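Local coordinates for protein cellulase (Xanthomonas axonopodis pv. citri, PDB 4W7W) that probably hydrolyses the beta-1,4-glucosidic bonds of cellulose as a family 5 glycoside hydrolase, and is captured here with cello-oligosaccharide bound, at residues Gly26-Gly31 / Arg67-Trp72; Met63-Leu68 / Lys102-Leu107. All coordinates share one frame; numbering follows the deposited sequence.

Interaction 1 of 2, residues Gly26-Gly31 / Arg67-Trp72; sequences GVNLSG and RLPFLW
Asn28 and Arg67 sit side by side on the inner face of the (beta/alpha)8 barrel, where segments 26-29 and 67-70 of neighbouring parallel strands run side by side, 18° apart in direction. Two backbone bonds grip Arg67 from the same edge: its N donates to Val27 O and its O accepts from Leu29 N, both at 2.9 Å. With CG anti to the backbone N (chi1 -177°) and the chain extended as far as NE, the arginine runs along the Asn28 amide and then presents the edge of its guanidinium. NH1 gives a 2.8 Å hydrogen bond to Asn28 OD1, which lies close to the guanidinium plane; the amide and guanidinium planes stand 85° apart, and NH1 approaches OD1 from a position tilted out of the amide plane. The methylenes pass the same oxygen, Arg67 CG coming within 3.1 Å of Asn28 OD1. Asn28 ND2 is held by the carbonyls of Gly265 and Trp298, which fixes the amide flip and aims OD1 at the arginine. The guanidinium also forms salt bridges to Glu222 and Glu266, so NH1 is shared by Asn28 OD1 and Glu266, and the asparagine helps to hold an arginine that pairs with two glutamates.

Beyond the paired region the strands separate. The Pro69 ring enters beside the first strand, its CD 3.4 Å from Leu29 O, and Ser30, bonded through OG to Glu33, lies close to a bound glucose unit. Here a water takes over from direct pairing, donating to Leu29 O at 2.8 Å and to Pro69 O at 2.7 Å.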
ATOM      1  N   GLY A  26       8.893  -0.772  -6.457  1.00  5.97           N
ATOM      2  CA  GLY A  26       9.546  -1.250  -5.265  1.00  6.24           C
ATOM      3  C   GLY A  26       8.816  -2.332  -4.533  1.00  5.26           C
ATOM      4  O   GLY A  26       8.125  -3.176  -5.124  1.00  5.38           O
ATOM      5  N   VAL A  27       9.017  -2.331  -3.221  1.00  5.42           N
ATOM      6  CA  VAL A  27       8.541  -3.398  -2.362  1.00  5.22           C
ATOM      7  C   VAL A  27       7.955  -2.857  -1.073  1.00  4.94           C
ATOM      8  O   VAL A  27       8.287  -1.762  -0.626  1.00  5.44           O
ATOM      9  CB  VAL A  27       9.664  -4.420  -2.024  1.00  5.96           C
ATOM     10  CG1 VAL A  27      10.252  -5.069  -3.261  1.00  7.20           C
ATOM     11  CG2 VAL A  27      10.759  -3.802  -1.181  1.00  6.27           C
ATOM     12  N   ASN A  28       7.093  -3.677  -0.481  1.00  5.15           N
ATOM     13  CA  ASN A  28       6.668  -3.512   0.906  1.00  5.11           C
ATOM     14  C   ASN A  28       7.752  -4.061   1.825  1.00  5.29           C
ATOM     15  O   ASN A  28       8.201  -5.202   1.641  1.00  6.27           O
ATOM     16  CB  ASN A  28       5.382  -4.295   1.175  1.00  5.22           C
ATOM     17  CG  ASN A  28       4.162  -3.623   0.625  1.00  5.13           C
ATOM     18  OD1 ASN A  28       3.488  -2.898   1.351  1.00  5.63           O
ATOM     19  ND2 ASN A  28       3.846  -3.854  -0.657  1.00  5.27           N
ATOM     20  N   LEU A  29       8.177  -3.281   2.820  1.00  5.02           N
ATOM     21  CA  LEU A  29       9.032  -3.781   3.893  1.00  5.39           C
ATOM     22  C   LEU A  29       8.124  -4.000   5.080  1.00  5.05           C
ATOM     23  O   LEU A  29       7.789  -3.078   5.800  1.00  5.80           O
ATOM     24  CB  LEU A  29      10.185  -2.843   4.222  1.00  5.74           C
ATOM     25  CG  LEU A  29      11.224  -2.696   3.113  1.00  6.51           C
ATOM     26  CD1 LEU A  29      12.352  -1.743   3.504  1.00  6.72           C
ATOM     27  CD2 LEU A  29      11.818  -4.032   2.706  1.00  7.86           C
ATOM     28  N   SER A  30       7.675  -5.245   5.201  1.00  5.76           N
ATOM     29  CA  SER A  30       6.711  -5.685   6.207  0.60  5.91           C
ATOM     30  C   SER A  30       7.392  -6.041   7.522  1.00  5.78           C
ATOM     31  O   SER A  30       8.505  -6.580   7.524  1.00  6.83           O
ATOM     32  CB  SER A  30       5.943  -6.895   5.651  0.60  5.97           C
ATOM     33  OG  SER A  30       5.136  -7.534   6.621  0.60  6.00           O
ATOM     34  N   GLY A  31       6.707  -5.750   8.627  1.00  6.10           N
ATOM     35  CA  GLY A  31       7.191  -6.121   9.943  1.00  6.80           C
ATOM     36  C   GLY A  31       6.665  -5.250  11.048  1.00  6.62           C
ATOM     37  O   GLY A  31       6.549  -5.699  12.175  1.00  7.01           O
ATOM     38  N   ARG A  67       7.117   0.713   0.379  1.00  4.88           N
ATOM     39  CA  ARG A  67       5.871   0.831   1.136  1.00  4.62           C
ATOM     40  C   ARG A  67       6.121   0.285   2.538  1.00  4.77           C
ATOM     41  O   ARG A  67       6.650  -0.820   2.678  1.00  5.08           O
ATOM     42  CB  ARG A  67       4.720   0.110   0.418  1.00  4.70           C
ATOM     43  CG  ARG A  67       3.369   0.240   1.117  1.00  4.72           C
ATOM     44  CD  ARG A  67       2.255  -0.180   0.186  1.00  4.95           C
ATOM     45  NE  ARG A  67       0.905  -0.088   0.725  1.00  5.10           N
ATOM     46  CZ  ARG A  67       0.192  -1.101   1.206  1.00  4.81           C
ATOM     47  NH1 ARG A  67       0.716  -2.300   1.404  1.00  5.16           N
ATOM     48  NH2 ARG A  67      -1.083  -0.914   1.477  1.00  5.24           N
ATOM     49  N   LEU A  68       5.780   1.087   3.541  1.00  4.67           N
ATOM     50  CA  LEU A  68       6.074   0.800   4.932  1.00  4.91           C
ATOM     51  C   LEU A  68       4.781   0.666   5.734  1.00  4.85           C
ATOM     52  O   LEU A  68       4.212   1.660   6.190  1.00  4.94           O
ATOM     53  CB  LEU A  68       6.930   1.909   5.525  1.00  5.17           C
ATOM     54  CG  LEU A  68       7.395   1.676   6.955  1.00  6.05           C
ATOM     55  CD1 LEU A  68       8.468   0.594   6.997  1.00  7.13           C
ATOM     56  CD2 LEU A  68       7.903   2.962   7.582  1.00  7.68           C
ATOM     57  N   PRO A  69       4.303  -0.573   5.898  1.00  4.80           N
ATOM     58  CA  PRO A  69       3.164  -0.803   6.796  1.00  5.26           C
ATOM     59  C   PRO A  69       3.511  -0.447   8.237  1.00  5.17           C
ATOM     60  O   PRO A  69       4.589  -0.776   8.717  1.00  5.72           O
ATOM     61  CB  PRO A  69       2.952  -2.320   6.689  1.00  5.67           C
ATOM     62  CG  PRO A  69       3.495  -2.684   5.338  1.00  5.57           C
ATOM     63  CD  PRO A  69       4.698  -1.798   5.179  1.00  5.06           C
ATOM     64  N   PHE A  70       2.566   0.185   8.919  1.00  5.23           N
ATOM     65  CA  PHE A  70       2.645   0.362  10.362  1.00  5.46           C
ATOM     66  C   PHE A  70       1.219   0.483  10.884  1.00  5.57           C
ATOM     67  O   PHE A  70       0.267   0.636  10.111  1.00  5.86           O
ATOM     68  CB  PHE A  70       3.493   1.574  10.763  1.00  6.10           C
ATOM     69  CG  PHE A  70       2.947   2.866  10.261  1.00  6.07           C
ATOM     70  CD1 PHE A  70       3.306   3.302   9.014  1.00  8.41           C
ATOM     71  CD2 PHE A  70       2.068   3.626  11.007  1.00  6.68           C
ATOM     72  CE1 PHE A  70       2.828   4.476   8.495  1.00 10.55           C
ATOM     73  CE2 PHE A  70       1.552   4.803  10.491  1.00  8.39           C
ATOM     74  CZ  PHE A  70       1.944   5.235   9.239  1.00  9.46           C
ATOM     75  N   LEU A  71       1.064   0.334  12.195  1.00  5.96           N
ATOM     76  CA  LEU A  71      -0.283   0.315  12.779  1.00  6.36           C
ATOM     77  C   LEU A  71      -0.722   1.645  13.338  1.00  6.02           C
ATOM     78  O   LEU A  71       0.010   2.335  14.081  1.00  6.24           O
ATOM     79  CB  LEU A  71      -0.393  -0.685  13.916  1.00  6.89           C
ATOM     80  CG  LEU A  71      -0.111  -2.136  13.542  1.00  7.77           C
ATOM     81  CD1 LEU A  71      -0.421  -3.013  14.732  1.00  8.53           C
ATOM     82  CD2 LEU A  71      -0.927  -2.557  12.326  1.00  8.67           C
ATOM     83  N   TRP A  72      -1.965   1.990  13.022  1.00  6.03           N
ATOM     84  CA  TRP A  72      -2.629   3.147  13.598  1.00  6.28           C
ATOM     85  C   TRP A  72      -2.532   3.132  15.122  1.00  6.63           C
ATOM     86  O   TRP A  72      -2.211   4.135  15.748  1.00  6.98           O
ATOM     87  CB  TRP A  72      -4.083   3.141  13.110  1.00  6.21           C
ATOM     88  CG  TRP A  72      -4.883   4.365  13.390  1.00  6.22           C
ATOM     89  CD1 TRP A  72      -4.520   5.474  14.104  1.00  6.83           C
ATOM     90  CD2 TRP A  72      -6.231   4.574  12.972  1.00  6.40           C
ATOM     91  NE1 TRP A  72      -5.573   6.354  14.163  1.00  7.38           N
ATOM     92  CE2 TRP A  72      -6.629   5.833  13.463  1.00  7.27           C
ATOM     93  CE3 TRP A  72      -7.142   3.807  12.239  1.00  6.83           C
ATOM     94  CZ2 TRP A  72      -7.907   6.339  13.249  1.00  7.58           C
ATOM     95  CZ3 TRP A  72      -8.417   4.297  12.044  1.00  7.77           C
ATOM     96  CH2 TRP A  72      -8.785   5.555  12.542  1.00  7.90           C
TER
HETATM   97  O   HOH W   1       6.684  -2.502   8.281  1.00  6.62           O

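Interaction 2 of 2, residues Met63-Leu68 / Lys102-Leu107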
ATOM      1  N   MET A  63      15.045  -0.382  -7.245  0.50  9.88           N
ATOM      2  CA  MET A  63      13.772   0.008  -6.705  0.50  8.95           C
ATOM      3  C   MET A  63      13.850   1.308  -5.964  0.50  8.06           C
ATOM      4  O   MET A  63      14.662   1.476  -5.045  0.50  9.76           O
ATOM      5  CB  MET A  63      13.258  -1.090  -5.849  0.50  9.33           C
ATOM      6  CG  MET A  63      12.911  -2.248  -6.739  0.50  8.87           C
ATOM      7  SD  MET A  63      12.522  -3.614  -5.698  0.50  9.34           S
ATOM      8  CE  MET A  63      11.826  -4.734  -6.906  0.50 12.93           C
ATOM      9  N   ASN A  64      13.000   2.236  -6.383  1.00  7.51           N
ATOM     10  CA  ASN A  64      13.010   3.580  -5.834  1.00  7.16           C
ATOM     11  C   ASN A  64      11.892   3.851  -4.866  1.00  6.20           C
ATOM     12  O   ASN A  64      11.737   4.986  -4.447  1.00  7.16           O
ATOM     13  CB  ASN A  64      12.994   4.626  -6.954  1.00  7.89           C
ATOM     14  CG  ASN A  64      11.648   4.742  -7.625  1.00  7.75           C
ATOM     15  OD1 ASN A  64      10.787   3.880  -7.448  1.00  6.98           O
ATOM     16  ND2 ASN A  64      11.449   5.817  -8.365  1.00 10.59           N
ATOM     17  N   THR A  65      11.118   2.830  -4.477  1.00  5.88           N
ATOM     18  CA  THR A  65       9.953   3.051  -3.627  1.00  5.94           C
ATOM     19  C   THR A  65       9.839   1.941  -2.602  1.00  5.31           C
ATOM     20  O   THR A  65       9.939   0.762  -2.938  1.00  6.12           O
ATOM     21  CB  THR A  65       8.664   3.116  -4.466  1.00  6.29           C
ATOM     22  OG1 THR A  65       8.789   4.163  -5.430  1.00  7.09           O
ATOM     23  CG2 THR A  65       7.449   3.425  -3.619  1.00  6.20           C
ATOM     24  N   ILE A  66       9.608   2.339  -1.360  1.00  5.20           N
ATOM     25  CA  ILE A  66       9.351   1.406  -0.273  1.00  5.07           C
ATOM     26  C   ILE A  66       7.983   1.721   0.319  1.00  4.87           C
ATOM     27  O   ILE A  66       7.720   2.874   0.692  1.00  5.65           O
ATOM     28  CB  ILE A  66      10.416   1.541   0.819  1.00  5.80           C
ATOM     29  CG1 ILE A  66      11.806   1.171   0.286  1.00  6.63           C
ATOM     30  CG2 ILE A  66      10.039   0.721   2.046  1.00  6.42           C
ATOM     31  CD1 ILE A  66      11.973  -0.238  -0.210  1.00  6.72           C
ATOM     32  N   ARG A  67       7.117   0.713   0.379  1.00  4.88           N
ATOM     33  CA  ARG A  67       5.871   0.831   1.136  1.00  4.62           C
ATOM     34  C   ARG A  67       6.121   0.285   2.538  1.00  4.77           C
ATOM     35  O   ARG A  67       6.650  -0.820   2.678  1.00  5.08           O
ATOM     36  CB  ARG A  67       4.720   0.110   0.418  1.00  4.70           C
ATOM     37  CG  ARG A  67       3.369   0.240   1.117  1.00  4.72           C
ATOM     38  CD  ARG A  67       2.255  -0.180   0.186  1.00  4.95           C
ATOM     39  NE  ARG A  67       0.905  -0.088   0.725  1.00  5.10           N
ATOM     40  CZ  ARG A  67       0.192  -1.101   1.206  1.00  4.81           C
ATOM     41  NH1 ARG A  67       0.716  -2.300   1.404  1.00  5.16           N
ATOM     42  NH2 ARG A  67      -1.083  -0.914   1.477  1.00  5.24           N
ATOM     43  N   LEU A  68       5.780   1.087   3.541  1.00  4.67           N
ATOM     44  CA  LEU A  68       6.074   0.800   4.932  1.00  4.91           C
ATOM     45  C   LEU A  68       4.781   0.666   5.734  1.00  4.85           C
ATOM     46  O   LEU A  68       4.212   1.660   6.190  1.00  4.94           O
ATOM     47  CB  LEU A  68       6.930   1.909   5.525  1.00  5.17           C
ATOM     48  CG  LEU A  68       7.395   1.676   6.955  1.00  6.05           C
ATOM     49  CD1 LEU A  68       8.468   0.594   6.997  1.00  7.13           C
ATOM     50  CD2 LEU A  68       7.903   2.962   7.582  1.00  7.68           C
ATOM     51  N   LYS A 102      17.789   7.383  -2.106  1.00  9.24           N
ATOM     52  CA  LYS A 102      17.040   8.008  -3.192  1.00 10.04           C
ATOM     53  C   LYS A 102      15.716   7.292  -3.464  1.00  9.03           C
ATOM     54  O   LYS A 102      15.269   7.139  -4.602  1.00 12.51           O
ATOM     55  CB  LYS A 102      17.893   8.164  -4.445  1.00 12.81           C
ATOM     56  CG  LYS A 102      19.198   8.919  -4.200  1.00 15.80           C
ATOM     57  CD  LYS A 102      19.982   9.127  -5.482  1.00 21.18           C
ATOM     58  CE  LYS A 102      21.369   9.687  -5.208  0.50 24.77           C
ATOM     59  NZ  LYS A 102      22.056  10.114  -6.458  0.50 31.49           N
ATOM     60  N   GLN A 103      15.066   6.886  -2.383  1.00  6.92           N
ATOM     61  CA  GLN A 103      13.763   6.223  -2.453  1.00  6.82           C
ATOM     62  C   GLN A 103      12.654   7.090  -1.884  1.00  6.49           C
ATOM     63  O   GLN A 103      12.858   7.902  -0.979  1.00  7.74           O
ATOM     64  CB  GLN A 103      13.801   4.909  -1.657  1.00  6.14           C
ATOM     65  CG  GLN A 103      14.683   3.866  -2.290  1.00  6.76           C
ATOM     66  CD  GLN A 103      15.078   2.738  -1.359  1.00  6.55           C
ATOM     67  OE1 GLN A 103      15.310   2.946  -0.176  1.00  6.95           O
ATOM     68  NE2 GLN A 103      15.212   1.540  -1.909  1.00  7.08           N
ATOM     69  N   TYR A 104      11.464   6.848  -2.409  1.00  6.31           N
ATOM     70  CA  TYR A 104      10.224   7.338  -1.833  1.00  6.17           C
ATOM     71  C   TYR A 104       9.743   6.371  -0.762  1.00  5.64           C
ATOM     72  O   TYR A 104       9.998   5.168  -0.849  1.00  6.74           O
ATOM     73  CB  TYR A 104       9.154   7.439  -2.921  1.00  7.05           C
ATOM     74  CG  TYR A 104       9.490   8.440  -3.996  1.00  8.41           C
ATOM     75  CD1 TYR A 104       9.146   9.787  -3.857  1.00  9.62           C
ATOM     76  CD2 TYR A 104      10.173   8.056  -5.141  1.00  9.46           C
ATOM     77  CE1 TYR A 104       9.459  10.716  -4.835  1.00 12.62           C
ATOM     78  CE2 TYR A 104      10.483   8.977  -6.129  1.00 12.66           C
ATOM     79  CZ  TYR A 104      10.121  10.305  -5.972  1.00 14.38           C
ATOM     80  OH  TYR A 104      10.412  11.243  -6.937  1.00 19.33           O
ATOM     81  N   LEU A 105       9.043   6.902   0.242  1.00  5.66           N
ATOM     82  CA  LEU A 105       8.517   6.111   1.335  1.00  5.21           C
ATOM     83  C   LEU A 105       7.024   6.315   1.404  1.00  5.31           C
ATOM     84  O   LEU A 105       6.549   7.422   1.654  1.00  5.65           O
ATOM     85  CB  LEU A 105       9.181   6.533   2.640  1.00  5.86           C
ATOM     86  CG  LEU A 105       8.832   5.653   3.844  1.00  6.24           C
ATOM     87  CD1 LEU A 105       9.439   4.262   3.718  1.00  6.99           C
ATOM     88  CD2 LEU A 105       9.277   6.310   5.148  1.00  6.96           C
ATOM     89  N   ILE A 106       6.278   5.236   1.165  1.00  5.03           N
ATOM     90  CA  ILE A 106       4.828   5.243   1.359  1.00  4.99           C
ATOM     91  C   ILE A 106       4.529   4.875   2.805  1.00  4.78           C
ATOM     92  O   ILE A 106       4.851   3.772   3.254  1.00  5.66           O
ATOM     93  CB  ILE A 106       4.092   4.277   0.422  1.00  5.16           C
ATOM     94  CG1 ILE A 106       4.359   4.604  -1.048  1.00  5.52           C
ATOM     95  CG2 ILE A 106       2.604   4.279   0.733  1.00  5.37           C
ATOM     96  CD1 ILE A 106       4.006   3.473  -1.985  1.00  5.94           C
ATOM     97  N   LEU A 107       3.899   5.804   3.517  1.00  5.00           N
ATOM     98  CA  LEU A 107       3.422   5.539   4.869  1.00  5.25           C
ATOM     99  C   LEU A 107       2.096   4.814   4.740  1.00  4.88           C
ATOM    100  O   LEU A 107       1.088   5.431   4.364  1.00  5.72           O
ATOM    101  CB  LEU A 107       3.248   6.854   5.623  1.00  5.87           C
ATOM    102  CG  LEU A 107       4.520   7.677   5.772  1.00  7.36           C
ATOM    103  CD1 LEU A 107       4.234   8.926   6.599  1.00  8.92           C
ATOM    104  CD2 LEU A 107       5.665   6.866   6.368  1.00  8.08           C
TER
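Gln103 swings CG beside its backbone N (chi1 -68°) and stays extended beyond it, a course that carries its amide to the loop residue Met63, just ahead of the neighbouring strand. There NE2 donates an almost straight bond to Met63 O, 3.2 Å long with 170° at the hydrogen; the acceptor lies in the glutamine amide plane, and NE2 also bonds Phe55 O. Ile66 lies over a face of this amide, its CG1 4.0 Å from Gln103 OE1.

Asn64 turns the other way about chi1, CG lying between the backbone N and the carbonyl carbon (chi1 74°). Its amide thereby reaches the Tyr104 ring, with ND2 4.0 Å from Tyr104 CE2 and the two planes nearly perpendicular, while Asn64 O approaches the ring edge. Thr65 OG1 donates to Asn64 OD1 from above the carbonyl plane, and Val25 N and Lys23 O engage the two ends of the amide.

Further along, the Thr65 CG2 methyl meets Ile106 CD1 at 3.8 Å on the face that also carries Arg67. On the other face Leu105 CD1 fits between Ile66 CG2 and Leu68 CB, beneath helix 85-100. Four backbone bonds, running from Tyr104 N to Asn64 O through to Leu68 N to Ile106 O, join the strands in the regular parallel ladder of a TIM barrel, the fold of family 5 cellulases.

Interactions 1 and 2 lie on the two edges of strand 65-70, their centres about 9 Å apart, and together join the first three strands of the eight-stranded barrel in chain order. Strand 24-29 leads through helix 52-60 to strand 65-70, which continues by way of helix 85-100 to strand 104-109. Arg67 and Leu68 are common to both contacts. Direct packing links them as well, through Leu29 CD1 on Ile66 CG2 (3.7 Å) and Phe70 CE1 on Leu107 CB (3.8 Å). Interaction 1 reaches toward the C-terminal strand ends, where the sugar is bound, whereas interaction 2 extends back to the strand starts, so the pair runs along this three-strand section of the wall.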